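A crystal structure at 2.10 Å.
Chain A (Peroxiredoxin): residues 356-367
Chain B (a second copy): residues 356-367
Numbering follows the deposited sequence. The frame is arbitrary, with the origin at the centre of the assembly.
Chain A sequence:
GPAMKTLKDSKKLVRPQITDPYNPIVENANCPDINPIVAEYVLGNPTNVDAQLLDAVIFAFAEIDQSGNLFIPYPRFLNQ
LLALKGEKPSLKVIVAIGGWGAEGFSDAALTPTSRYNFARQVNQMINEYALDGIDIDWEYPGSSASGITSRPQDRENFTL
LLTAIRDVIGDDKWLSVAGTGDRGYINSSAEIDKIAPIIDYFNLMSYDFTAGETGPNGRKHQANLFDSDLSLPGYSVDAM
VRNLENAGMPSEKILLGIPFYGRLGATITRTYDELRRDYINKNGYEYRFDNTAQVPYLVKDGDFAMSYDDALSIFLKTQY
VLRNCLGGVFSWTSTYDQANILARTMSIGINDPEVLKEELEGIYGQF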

# COMPACT_ATOMS: atom_id res chain seq x y z
N LEU A 356 -16.26 4.89 2.15
CA LEU A 356 -15.07 4.63 1.30
C LEU A 356 -13.81 4.77 2.16
O LEU A 356 -12.90 3.94 1.97
CB LEU A 356 -15.09 5.62 0.13
CG LEU A 356 -13.79 5.75 -0.67
CD1 LEU A 356 -13.36 4.42 -1.26
CD2 LEU A 356 -13.95 6.79 -1.77
N LYS A 357 -13.76 5.77 3.04
CA LYS A 357 -12.69 5.93 4.08
C LYS A 357 -12.57 4.64 4.91
O LYS A 357 -11.45 4.15 5.01
CB LYS A 357 -12.94 7.12 5.00
CG LYS A 357 -11.83 7.40 6.02
CD LYS A 357 -10.51 7.90 5.41
CE LYS A 357 -9.37 8.02 6.40
NZ LYS A 357 -9.28 9.36 7.02
N GLU A 358 -13.67 4.13 5.51
CA GLU A 358 -13.69 2.84 6.25
C GLU A 358 -13.06 1.72 5.41
O GLU A 358 -12.19 1.01 5.95
CB GLU A 358 -15.11 2.44 6.65
CG GLU A 358 -15.38 2.58 8.14
CD GLU A 358 -16.85 2.60 8.53
OE1 GLU A 358 -17.71 2.29 7.67
OE2 GLU A 358 -17.13 2.95 9.70
N GLU A 359 -13.47 1.58 4.15
CA GLU A 359 -12.89 0.61 3.17
C GLU A 359 -11.36 0.73 3.11
O GLU A 359 -10.68 -0.31 3.17
CB GLU A 359 -13.49 0.87 1.79
CG GLU A 359 -13.83 -0.39 1.03
CD GLU A 359 -15.00 -0.19 0.07
OE1 GLU A 359 -16.11 0.11 0.55
OE2 GLU A 359 -14.77 -0.29 -1.14
N LEU A 360 -10.83 1.95 2.98
CA LEU A 360 -9.39 2.19 2.68
C LEU A 360 -8.56 2.14 3.97
O LEU A 360 -7.30 2.02 3.85
CB LEU A 360 -9.23 3.55 1.98
CG LEU A 360 -9.97 3.79 0.65
CD1 LEU A 360 -9.73 5.20 0.15
CD2 LEU A 360 -9.58 2.80 -0.43
N GLU A 361 -9.19 2.28 5.15
CA GLU A 361 -8.54 2.09 6.49
C GLU A 361 -8.07 0.64 6.60
O GLU A 361 -7.07 0.40 7.30
CB GLU A 361 -9.47 2.44 7.67
CG GLU A 361 -9.53 3.91 8.08
CD GLU A 361 -8.26 4.57 8.61
OE1 GLU A 361 -7.26 3.86 8.85
OE2 GLU A 361 -8.27 5.81 8.79
N GLY A 362 -8.76 -0.28 5.90
CA GLY A 362 -8.47 -1.72 5.87
C GLY A 362 -7.69 -2.14 4.63
O GLY A 362 -7.85 -3.29 4.22
N ILE A 363 -6.87 -1.26 4.06
CA ILE A 363 -6.08 -1.52 2.81
C ILE A 363 -4.73 -0.78 2.86
O ILE A 363 -3.69 -1.38 2.50
CB ILE A 363 -6.88 -1.12 1.55
CG1 ILE A 363 -8.20 -1.89 1.41
CG2 ILE A 363 -6.00 -1.28 0.32
CD1 ILE A 363 -9.11 -1.39 0.31
N TYR A 364 -4.75 0.51 3.21
CA TYR A 364 -3.57 1.40 3.12
C TYR A 364 -2.90 1.52 4.48
O TYR A 364 -3.53 2.01 5.46
CB TYR A 364 -3.98 2.74 2.52
CG TYR A 364 -4.35 2.59 1.07
CD1 TYR A 364 -5.65 2.29 0.68
CD2 TYR A 364 -3.36 2.66 0.09
CE1 TYR A 364 -5.97 2.13 -0.67
CE2 TYR A 364 -3.67 2.50 -1.26
CZ TYR A 364 -4.98 2.24 -1.64
OH TYR A 364 -5.28 2.08 -2.97
N GLY A 365 -1.64 1.07 4.51
CA GLY A 365 -0.70 1.22 5.63
C GLY A 365 -0.43 2.68 5.94
O GLY A 365 0.13 3.39 5.05
N GLN A 366 -0.85 3.09 7.14
CA GLN A 366 -0.56 4.40 7.78
C GLN A 366 0.64 4.24 8.73
O GLN A 366 0.79 3.15 9.33
CB GLN A 366 -1.84 4.93 8.46
CG GLN A 366 -3.06 5.02 7.52
CD GLN A 366 -2.81 5.83 6.27
OE1 GLN A 366 -2.71 5.30 5.16
NE2 GLN A 366 -2.66 7.13 6.45
N PHE A 367 1.49 5.27 8.85
CA PHE A 367 2.50 5.40 9.93
C PHE A 367 1.78 5.68 11.26
O PHE A 367 0.74 6.37 11.32
CB PHE A 367 3.55 6.47 9.56
CG PHE A 367 4.25 6.20 8.25
CD1 PHE A 367 5.19 5.19 8.13
CD2 PHE A 367 3.95 6.95 7.11
CE1 PHE A 367 5.81 4.94 6.92
CE2 PHE A 367 4.57 6.69 5.90
CZ PHE A 367 5.49 5.68 5.81
OXT PHE A 367 2.19 5.21 12.33
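Chain B, residues 356-367: LKEELEGIYGQF

The apolar centre of this contact is the ring of B:Phe367, which lies against the chain A helix at A:Leu360. Its CA-to-CB bond points toward chain A, and chi1 of -57° (m) with chi2 of -73° brings B:Phe367 CZ to 3.7 Å from A:Leu360 CB and 4.4 Å from A:Tyr364 CB. The carbonyl of the same leucine meets the ring at its edge, near the ring plane, with A:Leu360 O 3.5 Å from B:Phe367 CZ. That oxygen also accepts the hydrogen bond from A:Tyr364 N at 3.0 Å. An exact two-fold axis relates the copies, and A:Phe367 therefore packs on B:Leu360 and B:Tyr364 in the same way. Each phenylalanine has nearly 150 Å² covered by the opposing stretch, the largest share of any residue; the two stretches together bury 692 Å².

One face of the ring is covered by a lysine. A:Lys357 CE stands 3.7 Å from the centroid of the B:Phe367 ring and 9° off its normal, a CH-pi contact almost directly over the centre. A:Lys357 NZ is 4.6 Å from the B:Phe367 centroid at 25° off the normal, which places the charge over the same face as a cation-pi interaction. The CA-to-CB bond of A:Lys357 points sideways, and the side chain, t at chi1, bent at chi2 (p), t at chi3 and with chi4 at -92° between wells, carries its end nearer to chain B. A:Glu361 adds a looser contact, its OE2 4.1 Å from B:Phe367 CE2.

The backbone of chain B is helical from B:Leu356, continuing a helix that begins earlier in the chain, with B:Leu360 N to B:Leu356 O at 3.0 Å and B:Glu361 N to B:Lys357 O at 2.9 Å. From B:Tyr364 to B:Gln366 the chain is extended, with psi between 115° and 146°. The tails meet about the two-fold axis, each CA nearest its counterpart or a neighbour of it: the CA atoms of A:Tyr364 and B:Gly365 are 6.1 Å apart, those of A:Gly365 and B:Tyr364 6.0 Å, and those of A:Gln366 and B:Gln366 5.8 Å. Each tail thus delivers its terminal phenylalanine to the helix of the other copy.

The glycine lets the tails approach closely. An ideal CB on B:Gly365 would lie 3.3 Å from A:Tyr364 CD2, a tight fit, while B:Gly365 O sits 3.7 Å from A:Tyr364 CB. Nearby, A:Gly365 O and B:Gly365 O are 3.3 Å apart; both are acceptors, so no hydrogen bond joins them.

At the polar edge, the glutamine side chains, m at chi1 and chi2, reach across from CA-to-CB bonds that point sideways. Their amides are probably turned over in the model, which leaves the hydrogen bonding of these groups open. The alpha-carboxylates of A:Phe367 and B:Phe367 end the two tails.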

# COMPACT_ATOMS: atom_id res chain seq x y z
N LEU B 356 14.97 4.95 6.64
CA LEU B 356 13.96 3.92 6.34
C LEU B 356 12.59 4.59 6.20
O LEU B 356 11.84 4.19 5.30
CB LEU B 356 13.98 2.87 7.46
CG LEU B 356 12.79 1.91 7.51
CD1 LEU B 356 12.64 1.13 6.22
CD2 LEU B 356 12.94 0.95 8.69
N LYS B 357 12.28 5.56 7.08
CA LYS B 357 11.08 6.44 6.97
C LYS B 357 11.04 7.11 5.59
O LYS B 357 10.00 7.00 4.95
CB LYS B 357 11.03 7.51 8.07
CG LYS B 357 9.77 8.38 8.08
CD LYS B 357 8.49 7.64 8.48
CE LYS B 357 7.23 8.47 8.32
NZ LYS B 357 6.86 9.19 9.56
N GLU B 358 12.11 7.81 5.16
CA GLU B 358 12.23 8.41 3.80
C GLU B 358 11.87 7.38 2.71
O GLU B 358 11.05 7.71 1.84
CB GLU B 358 13.63 8.96 3.54
CG GLU B 358 13.68 10.48 3.53
CD GLU B 358 15.06 11.08 3.69
OE1 GLU B 358 16.06 10.33 3.60
OE2 GLU B 358 15.14 12.30 3.93
N GLU B 359 12.45 6.18 2.78
CA GLU B 359 12.16 5.03 1.87
C GLU B 359 10.65 4.76 1.80
O GLU B 359 10.11 4.62 0.68
CB GLU B 359 12.88 3.79 2.37
CG GLU B 359 13.50 2.96 1.26
CD GLU B 359 14.73 2.21 1.73
OE1 GLU B 359 15.73 2.87 2.11
OE2 GLU B 359 14.68 0.97 1.74
N LEU B 360 9.97 4.68 2.95
CA LEU B 360 8.56 4.21 3.04
C LEU B 360 7.58 5.36 2.73
O LEU B 360 6.38 5.05 2.46
CB LEU B 360 8.29 3.64 4.44
CG LEU B 360 9.16 2.46 4.93
CD1 LEU B 360 8.78 2.07 6.35
CD2 LEU B 360 9.06 1.24 4.04
N GLU B 361 8.03 6.62 2.80
CA GLU B 361 7.25 7.83 2.37
C GLU B 361 6.98 7.72 0.87
O GLU B 361 5.94 8.24 0.42
CB GLU B 361 7.96 9.16 2.69
CG GLU B 361 7.75 9.72 4.10
CD GLU B 361 6.34 10.12 4.52
OE1 GLU B 361 5.43 10.15 3.66
OE2 GLU B 361 6.15 10.43 5.72
N GLY B 362 7.88 7.04 0.14
CA GLY B 362 7.81 6.82 -1.32
C GLY B 362 7.26 5.45 -1.68
O GLY B 362 7.63 4.95 -2.74
N ILE B 363 6.40 4.86 -0.85
CA ILE B 363 5.82 3.49 -1.06
C ILE B 363 4.39 3.41 -0.50
O ILE B 363 3.50 2.85 -1.19
CB ILE B 363 6.71 2.40 -0.41
CG1 ILE B 363 8.14 2.37 -0.98
CG2 ILE B 363 6.03 1.04 -0.53
CD1 ILE B 363 9.10 1.47 -0.24
N TYR B 364 4.18 3.89 0.72
CA TYR B 364 2.90 3.72 1.46
C TYR B 364 2.05 4.98 1.33
O TYR B 364 2.47 6.08 1.78
CB TYR B 364 3.19 3.33 2.90
CG TYR B 364 3.75 1.94 2.98
CD1 TYR B 364 5.12 1.71 2.90
CD2 TYR B 364 2.91 0.84 3.04
CE1 TYR B 364 5.64 0.42 2.95
CE2 TYR B 364 3.40 -0.46 3.08
CZ TYR B 364 4.77 -0.67 3.04
OH TYR B 364 5.26 -1.95 3.09
N GLY B 365 0.88 4.78 0.72
CA GLY B 365 -0.21 5.77 0.61
C GLY B 365 -0.72 6.18 1.98
O GLY B 365 -1.27 5.30 2.71
N GLN B 366 -0.53 7.47 2.29
CA GLN B 366 -1.08 8.19 3.47
C GLN B 366 -2.36 8.94 3.04
O GLN B 366 -2.43 9.39 1.88
CB GLN B 366 0.01 9.09 4.07
CG GLN B 366 1.31 8.36 4.42
CD GLN B 366 1.11 7.17 5.34
OE1 GLN B 366 1.24 6.01 4.95
NE2 GLN B 366 0.76 7.46 6.59
N PHE B 367 -3.35 9.04 3.93
CA PHE B 367 -4.51 9.97 3.80
C PHE B 367 -4.01 11.41 4.01
O PHE B 367 -3.09 11.69 4.81
CB PHE B 367 -5.64 9.56 4.76
CG PHE B 367 -6.12 8.14 4.57
CD1 PHE B 367 -6.88 7.79 3.46
CD2 PHE B 367 -5.78 7.14 5.48
CE1 PHE B 367 -7.30 6.48 3.28
CE2 PHE B 367 -6.21 5.84 5.29
CZ PHE B 367 -6.95 5.51 4.19
OXT PHE B 367 -4.48 12.36 3.36